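Local structure of TRAP dicarboxylate transporter-DctP subunit (Rhodobacter sphaeroides, 4PE3) at residues G114-P119 and T335-K340; A186-N191 and R309-G314. The protein probably binds a small organic acid in the periplasm and delivers it to a TRAP-type transporter, as in related solute-binding proteins. All blocks are in the same frame, centred on the assembly; numbering follows the deposited sequence.

Contact 1 of 2, residues G114-P119 and T335-K340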
ATOM      1  N   GLY A 114      -0.521   8.544   5.804  1.00 10.21           N
ATOM      2  CA  GLY A 114      -0.820   9.933   5.522  1.00 10.74           C
ATOM      3  C   GLY A 114      -0.009  10.581   4.406  1.00 11.48           C
ATOM      4  O   GLY A 114      -0.280  11.697   3.975  1.00 11.47           O
ATOM      5  N   ALA A 115       1.009   9.889   3.920  1.00 10.55           N
ATOM      6  CA  ALA A 115       1.868  10.477   2.906  1.00  9.79           C
ATOM      7  C   ALA A 115       1.207  10.686   1.548  1.00 10.48           C
ATOM      8  O   ALA A 115       1.572  11.601   0.817  1.00 12.48           O
ATOM      9  CB  ALA A 115       3.103   9.622   2.722  1.00 11.53           C
ATOM     10  N   TRP A 116       0.264   9.815   1.192  1.00 11.23           N
ATOM     11  CA  TRP A 116      -0.174   9.711  -0.198  1.00 12.77           C
ATOM     12  C   TRP A 116      -1.662  10.027  -0.398  1.00 11.56           C
ATOM     13  O   TRP A 116      -2.497   9.691   0.438  1.00 13.75           O
ATOM     14  CB  TRP A 116       0.094   8.300  -0.754  1.00 10.88           C
ATOM     15  CG  TRP A 116       1.475   7.777  -0.476  1.00 11.21           C
ATOM     16  CD1 TRP A 116       1.787   6.612   0.150  1.00 11.73           C
ATOM     17  CD2 TRP A 116       2.713   8.409  -0.801  1.00 13.30           C
ATOM     18  NE1 TRP A 116       3.139   6.481   0.246  1.00 13.33           N
ATOM     19  CE2 TRP A 116       3.736   7.551  -0.358  1.00 12.85           C
ATOM     20  CE3 TRP A 116       3.058   9.597  -1.441  1.00 12.69           C
ATOM     21  CZ2 TRP A 116       5.073   7.858  -0.502  1.00 12.21           C
ATOM     22  CZ3 TRP A 116       4.414   9.893  -1.602  1.00 14.94           C
ATOM     23  CH2 TRP A 116       5.398   9.023  -1.135  1.00 13.49           C
ATOM     24  N   ALA A 117      -1.952  10.669  -1.525  1.00 11.49           N
ATOM     25  CA  ALA A 117      -3.319  10.991  -1.947  1.00 12.75           C
ATOM     26  C   ALA A 117      -3.684  10.263  -3.237  1.00 12.98           C
ATOM     27  O   ALA A 117      -4.819  10.356  -3.708  1.00 12.52           O
ATOM     28  CB  ALA A 117      -3.458  12.482  -2.139  1.00 14.07           C
ATOM     29  N   ASP A 118      -2.719   9.541  -3.807  1.00 12.73           N
ATOM     30  CA  ASP A 118      -2.937   8.809  -5.043  1.00 12.07           C
ATOM     31  C   ASP A 118      -1.791   7.838  -5.247  1.00 11.76           C
ATOM     32  O   ASP A 118      -0.643   8.175  -4.911  1.00 11.76           O
ATOM     33  CB  ASP A 118      -2.974   9.736  -6.245  1.00 12.59           C
ATOM     34  CG  ASP A 118      -3.451   9.026  -7.482  1.00 23.12           C
ATOM     35  OD1 ASP A 118      -4.682   8.842  -7.635  1.00 26.39           O
ATOM     36  OD2 ASP A 118      -2.601   8.573  -8.263  1.00 18.21           O
ATOM     37  N   PRO A 119      -2.052   6.657  -5.857  1.00 10.64           N
ATOM     38  CA  PRO A 119      -0.928   5.732  -6.056  1.00 11.33           C
ATOM     39  C   PRO A 119       0.206   6.330  -6.889  1.00 11.22           C
ATOM     40  O   PRO A 119       1.353   5.952  -6.685  1.00 11.32           O
ATOM     41  CB  PRO A 119      -1.574   4.544  -6.773  1.00 12.56           C
ATOM     42  CG  PRO A 119      -2.989   4.546  -6.303  1.00 15.12           C
ATOM     43  CD  PRO A 119      -3.349   5.986  -6.076  1.00 11.33           C
ATOM     44  N   THR A 335      12.105  14.523   2.408  1.00 22.15           N
ATOM     45  CA  THR A 335      12.721  15.291   1.339  1.00 23.65           C
ATOM     46  C   THR A 335      11.857  15.276   0.081  1.00 22.84           C
ATOM     47  O   THR A 335      11.613  16.321  -0.514  1.00 23.90           O
ATOM     48  CB  THR A 335      14.142  14.769   1.021  1.00 26.30           C
ATOM     49  OG1 THR A 335      14.969  14.939   2.177  1.00 25.77           O
ATOM     50  CG2 THR A 335      14.751  15.525  -0.154  1.00 28.41           C
ATOM     51  N   TYR A 336      11.356  14.103  -0.296  1.00 21.10           N
ATOM     52  CA  TYR A 336      10.503  13.966  -1.474  1.00 20.42           C
ATOM     53  C   TYR A 336       9.207  14.790  -1.367  1.00 21.06           C
ATOM     54  O   TYR A 336       8.855  15.547  -2.274  1.00 21.13           O
ATOM     55  CB  TYR A 336      10.166  12.478  -1.713  1.00 20.14           C
ATOM     56  CG  TYR A 336       9.239  12.286  -2.885  1.00 18.32           C
ATOM     57  CD1 TYR A 336       9.735  12.234  -4.181  1.00 19.12           C
ATOM     58  CD2 TYR A 336       7.866  12.197  -2.701  1.00 17.38           C
ATOM     59  CE1 TYR A 336       8.895  12.091  -5.248  1.00 18.89           C
ATOM     60  CE2 TYR A 336       7.021  12.047  -3.768  1.00 17.10           C
ATOM     61  CZ  TYR A 336       7.533  12.006  -5.033  1.00 20.42           C
ATOM     62  OH  TYR A 336       6.700  11.857  -6.102  1.00 19.47           O
ATOM     63  N   LEU A 337       8.516  14.631  -0.255  1.00 19.30           N
ATOM     64  CA  LEU A 337       7.255  15.336  -0.030  1.00 19.17           C
ATOM     65  C   LEU A 337       7.450  16.845  -0.032  1.00 21.96           C
ATOM     66  O   LEU A 337       6.639  17.562  -0.617  1.00 21.47           O
ATOM     67  CB  LEU A 337       6.628  14.873   1.283  1.00 18.29           C
ATOM     68  CG  LEU A 337       6.234  13.394   1.301  1.00 16.61           C
ATOM     69  CD1 LEU A 337       5.837  12.961   2.702  1.00 20.35           C
ATOM     70  CD2 LEU A 337       5.093  13.112   0.332  1.00 15.87           C
ATOM     71  N   LYS A 338       8.509  17.333   0.609  1.00 22.32           N
ATOM     72  CA  LYS A 338       8.750  18.765   0.638  1.00 24.34           C
ATOM     73  C   LYS A 338       9.068  19.251  -0.763  1.00 25.31           C
ATOM     74  O   LYS A 338       8.591  20.299  -1.208  1.00 26.45           O
ATOM     75  CB  LYS A 338       9.880  19.111   1.614  1.00 25.83           C
ATOM     76  CG  LYS A 338       9.499  18.984   3.081  1.00 27.01           C
ATOM     77  CD  LYS A 338      10.621  19.463   3.980  1.00 29.27           C
ATOM     78  CE  LYS A 338      10.275  19.302   5.451  1.00 32.66           C
ATOM     79  NZ  LYS A 338      11.183  20.141   6.292  1.00 38.16           N
ATOM     80  N   ASP A 339       9.876  18.477  -1.468  1.00 25.09           N
ATOM     81  CA  ASP A 339      10.288  18.852  -2.800  1.00 26.25           C
ATOM     82  C   ASP A 339       9.111  18.932  -3.771  1.00 25.66           C
ATOM     83  O   ASP A 339       9.099  19.776  -4.676  1.00 29.72           O
ATOM     84  CB  ASP A 339      11.312  17.860  -3.318  1.00 29.01           C
ATOM     85  CG  ASP A 339      11.603  18.075  -4.755  1.00 33.17           C
ATOM     86  OD1 ASP A 339      12.194  19.124  -5.058  1.00 30.41           O
ATOM     87  OD2 ASP A 339      11.210  17.232  -5.583  1.00 31.73           O
ATOM     88  N   LYS A 340       8.121  18.060  -3.579  1.00 23.80           N
ATOM     89  CA  LYS A 340       6.947  18.031  -4.455  1.00 23.44           C
ATOM     90  C   LYS A 340       5.848  18.997  -4.015  1.00 23.84           C
ATOM     91  O   LYS A 340       4.783  19.053  -4.635  1.00 25.31           O
ATOM     92  CB  LYS A 340       6.376  16.613  -4.554  1.00 22.06           C
ATOM     93  CG  LYS A 340       7.260  15.629  -5.298  1.00 23.28           C
ATOM     94  CD  LYS A 340       7.957  16.305  -6.469  1.00 30.59           C
ATOM     95  CE  LYS A 340       8.443  15.312  -7.507  1.00 32.41           C
ATOM     96  NZ  LYS A 340       7.284  14.800  -8.290  1.00 38.00           N
TER
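The carbonyl O of Ala115 meets two groups: Leu337 CD2 packs 3.9 Å from it, and Arg309 NE of helix 302-320 donates a hydrogen bond to it. In this family 7 solute-binding protein, the loop between helices 104-110 and 119-128 lies against the last turn of helix 324-339. Between the side chains the contact is apolar, and all four touching residues are buried.

Trp116 meets both Leu337 and Tyr336. Its CG stands beside the backbone N (chi1 -48°), and the six-membered ring carries CZ3 to the helix. This outer corner of the indole does the touching, with CZ3 3.8 Å from Leu337 CD2. The same corner is 4.0 Å from Tyr336 CE2, which sits at the edge of the indole, near its plane. The Trp116 and Tyr336 side chains cross at about a right angle. Ala115 CB rests 3.7 Å above the indole plane, over its centre. The methyl therefore covers one face of Trp116, while also lying 4.3 Å from Leu337 CD1.

Tyr336 has CG anti to its backbone N (chi1 178°), which sends the ring from the helix toward the loop. Its OH is hydrogen-bonded to Asp124 OD2, which also forms a salt bridge with Lys340 NZ, and its ring meets Phe125 edge-to-face. On the same helix turn, Asp339 OD1 is a zinc ligand. At the end of helix 324-339, Lys340 N bonds to Tyr336 O at 2.9 Å. The Lys340 side chain folds back, placing CG 3.6 Å above the Tyr336 ring plane, offset toward the rim.

Contact 2 of 2, residues A186-N191 and R309-G314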
ATOM      1  N   ALA A 186      -4.567   9.189  16.622  1.00 13.19           N
ATOM      2  CA  ALA A 186      -4.459   9.775  17.959  1.00 13.75           C
ATOM      3  C   ALA A 186      -3.729  11.114  17.952  1.00 14.48           C
ATOM      4  O   ALA A 186      -4.122  12.029  18.673  1.00 15.17           O
ATOM      5  CB  ALA A 186      -3.782   8.823  18.897  1.00 13.76           C
ATOM      6  N   ALA A 187      -2.670  11.229  17.154  1.00 12.12           N
ATOM      7  CA  ALA A 187      -1.936  12.479  17.056  1.00 15.39           C
ATOM      8  C   ALA A 187      -2.817  13.586  16.465  1.00 15.84           C
ATOM      9  O   ALA A 187      -2.618  14.774  16.752  1.00 16.86           O
ATOM     10  CB  ALA A 187      -0.698  12.267  16.199  1.00 15.08           C
ATOM     11  N   ALA A 188      -3.786  13.203  15.640  1.00 13.62           N
ATOM     12  CA  ALA A 188      -4.756  14.134  15.066  1.00 13.93           C
ATOM     13  C   ALA A 188      -5.912  14.442  16.025  1.00 12.28           C
ATOM     14  O   ALA A 188      -6.806  15.205  15.693  1.00 16.76           O
ATOM     15  CB  ALA A 188      -5.325  13.579  13.764  1.00 15.42           C
ATOM     16  N   GLY A 189      -5.879  13.856  17.210  1.00 13.63           N
ATOM     17  CA  GLY A 189      -6.905  14.120  18.199  1.00 14.64           C
ATOM     18  C   GLY A 189      -8.112  13.214  18.101  1.00 14.09           C
ATOM     19  O   GLY A 189      -9.081  13.418  18.835  1.00 14.95           O
ATOM     20  N   ALA A 190      -8.079  12.227  17.208  1.00 14.04           N
ATOM     21  CA  ALA A 190      -9.149  11.242  17.141  1.00 11.57           C
ATOM     22  C   ALA A 190      -8.958  10.213  18.249  1.00 12.99           C
ATOM     23  O   ALA A 190      -7.935  10.204  18.944  1.00 16.80           O
ATOM     24  CB  ALA A 190      -9.172  10.585  15.790  1.00 12.81           C
ATOM     25  N   ASN A 191      -9.942   9.324  18.394  1.00 13.03           N
ATOM     26  CA  ASN A 191      -9.929   8.300  19.421  1.00 13.74           C
ATOM     27  C   ASN A 191      -9.898   6.948  18.720  1.00 14.70           C
ATOM     28  O   ASN A 191     -10.933   6.484  18.236  1.00 13.76           O
ATOM     29  CB  ASN A 191     -11.171   8.447  20.312  1.00 17.31           C
ATOM     30  CG  ASN A 191     -11.081   9.658  21.200  1.00 20.91           C
ATOM     31  OD1 ASN A 191     -10.088   9.851  21.903  1.00 24.82           O
ATOM     32  ND2 ASN A 191     -12.090  10.504  21.150  1.00 21.23           N
ATOM     33  N   ARG A 309      -0.440  15.268   6.437  1.00 14.46           N
ATOM     34  CA  ARG A 309       0.964  14.837   6.375  1.00 13.92           C
ATOM     35  C   ARG A 309       1.794  15.370   7.529  1.00 14.99           C
ATOM     36  O   ARG A 309       2.637  14.674   8.081  1.00 17.03           O
ATOM     37  CB  ARG A 309       1.657  15.284   5.089  1.00 18.78           C
ATOM     38  CG  ARG A 309       1.110  14.629   3.875  1.00 18.45           C
ATOM     39  CD  ARG A 309       1.995  14.862   2.666  1.00 16.71           C
ATOM     40  NE  ARG A 309       1.334  14.248   1.535  1.00 15.36           N
ATOM     41  CZ  ARG A 309       0.396  14.823   0.791  1.00 19.41           C
ATOM     42  NH1 ARG A 309       0.071  16.098   0.981  1.00 18.57           N
ATOM     43  NH2 ARG A 309      -0.179  14.118  -0.180  1.00 18.35           N
ATOM     44  N   GLY A 310       1.557  16.624   7.876  1.00 15.92           N
ATOM     45  CA  GLY A 310       2.318  17.257   8.934  1.00 17.13           C
ATOM     46  C   GLY A 310       2.049  16.613  10.279  1.00 17.74           C
ATOM     47  O   GLY A 310       2.949  16.433  11.088  1.00 19.90           O
ATOM     48  N   ILE A 311       0.799  16.248  10.528  1.00 16.16           N
ATOM     49  CA  ILE A 311       0.493  15.559  11.766  1.00 16.76           C
ATOM     50  C   ILE A 311       1.158  14.181  11.746  1.00 15.47           C
ATOM     51  O   ILE A 311       1.773  13.761  12.713  1.00 16.60           O
ATOM     52  CB  ILE A 311      -1.023  15.425  11.966  1.00 16.16           C
ATOM     53  CG1 ILE A 311      -1.588  16.780  12.369  1.00 24.28           C
ATOM     54  CG2 ILE A 311      -1.336  14.420  13.044  1.00 20.66           C
ATOM     55  CD1 ILE A 311      -2.762  17.204  11.565  1.00 32.73           C
ATOM     56  N   ALA A 312       1.018  13.483  10.630  1.00 14.43           N
ATOM     57  CA  ALA A 312       1.547  12.134  10.503  1.00 13.85           C
ATOM     58  C   ALA A 312       3.070  12.122  10.649  1.00 14.74           C
ATOM     59  O   ALA A 312       3.645  11.195  11.235  1.00 15.39           O
ATOM     60  CB  ALA A 312       1.126  11.556   9.173  1.00 13.20           C
ATOM     61  N   ARG A 313       3.708  13.165  10.138  1.00 15.82           N
ATOM     62  CA  ARG A 313       5.170  13.259  10.157  1.00 16.49           C
ATOM     63  C   ARG A 313       5.716  13.148  11.575  1.00 17.46           C
ATOM     64  O   ARG A 313       6.762  12.556  11.799  1.00 17.99           O
ATOM     65  CB  ARG A 313       5.633  14.565   9.518  1.00 19.15           C
ATOM     66  CG  ARG A 313       7.171  14.711   9.403  1.00 21.56           C
ATOM     67  CD  ARG A 313       7.602  16.163   9.576  1.00 22.85           C
ATOM     68  NE  ARG A 313       7.131  16.714  10.842  1.00 23.88           N
ATOM     69  CZ  ARG A 313       7.656  16.441  12.034  1.00 21.48           C
ATOM     70  NH1 ARG A 313       8.687  15.626  12.135  1.00 23.69           N
ATOM     71  NH2 ARG A 313       7.134  16.989  13.130  1.00 26.85           N
ATOM     72  N   GLY A 314       5.027  13.746  12.540  1.00 18.29           N
ATOM     73  CA  GLY A 314       5.446  13.620  13.923  1.00 21.04           C
ATOM     74  C   GLY A 314       5.509  12.166  14.371  1.00 19.93           C
ATOM     75  O   GLY A 314       6.368  11.771  15.157  1.00 23.15           O
TER
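Ile311 points one methyl, CG2, at the junction of Ala187 and Ala188. The target is the C-terminal end of helix 180-187, closed by a Schellman motif at Gly189. Ile311 itself comes from the middle of helix 302-320. The contact is thus a helix end packed against the side of another helix, in a solute-binding protein of family 7.

Both alanines approach the same methyl, but differently. The CB of Ala187 points toward helix 302-320 and lies 3.9 Å from Ile311 CG2. The CB of Ala188 is set across that direction and lies 4.1 Å from Ile311 CG2. The methyl also meets the peptide that joins the two alanines, with Ala188 N 3.8 Å from Ile311 CG2. The CB of Ile311 points toward the alanines, and CG2, anti to the backbone N, is the branch that meets them; CG1 stands beside that N (chi1 -75°).

Two loop residues extend the packing: Val166 touches Ile311, and Leu169 touches Ala188. Ala312, whose CB points away from segment 186-191, packs on Val184 of helix 180-187.

The contact is partly buried, with Ala188 enclosed and Ala187 exposed. Gly189 has a positive phi of 88°, which lets the chain leave the helix and run on toward strand 191-193. In the turn beside the Ile311 methyl, Gly189 N is bonded to Ala186 O at 2.9 Å.

Contacts 1 and 2 have centres 16 Å apart and meet through Arg309. It starts segment 309-314 of contact 2, and its side chain extends to segment 114-119 of contact 1. Arg309 NE, 2.8 Å from Ala115 O, is the polar tie. Arg309 CG packs 3.2 Å from Gly114 O, and Leu337 CD2 4.1 Å from Arg309 NE. Helices 302-320 and 324-339 follow each other in the chain, and contact 2 is nested within the loop closed by contact 1. The structure is apo and open, so no bound solute relates the contacts to the binding site. Asp339 OD1 binds zinc; the Tyr336 side chain is about 7 Å from a zinc ion, that of Ile311 about 11 Å from one.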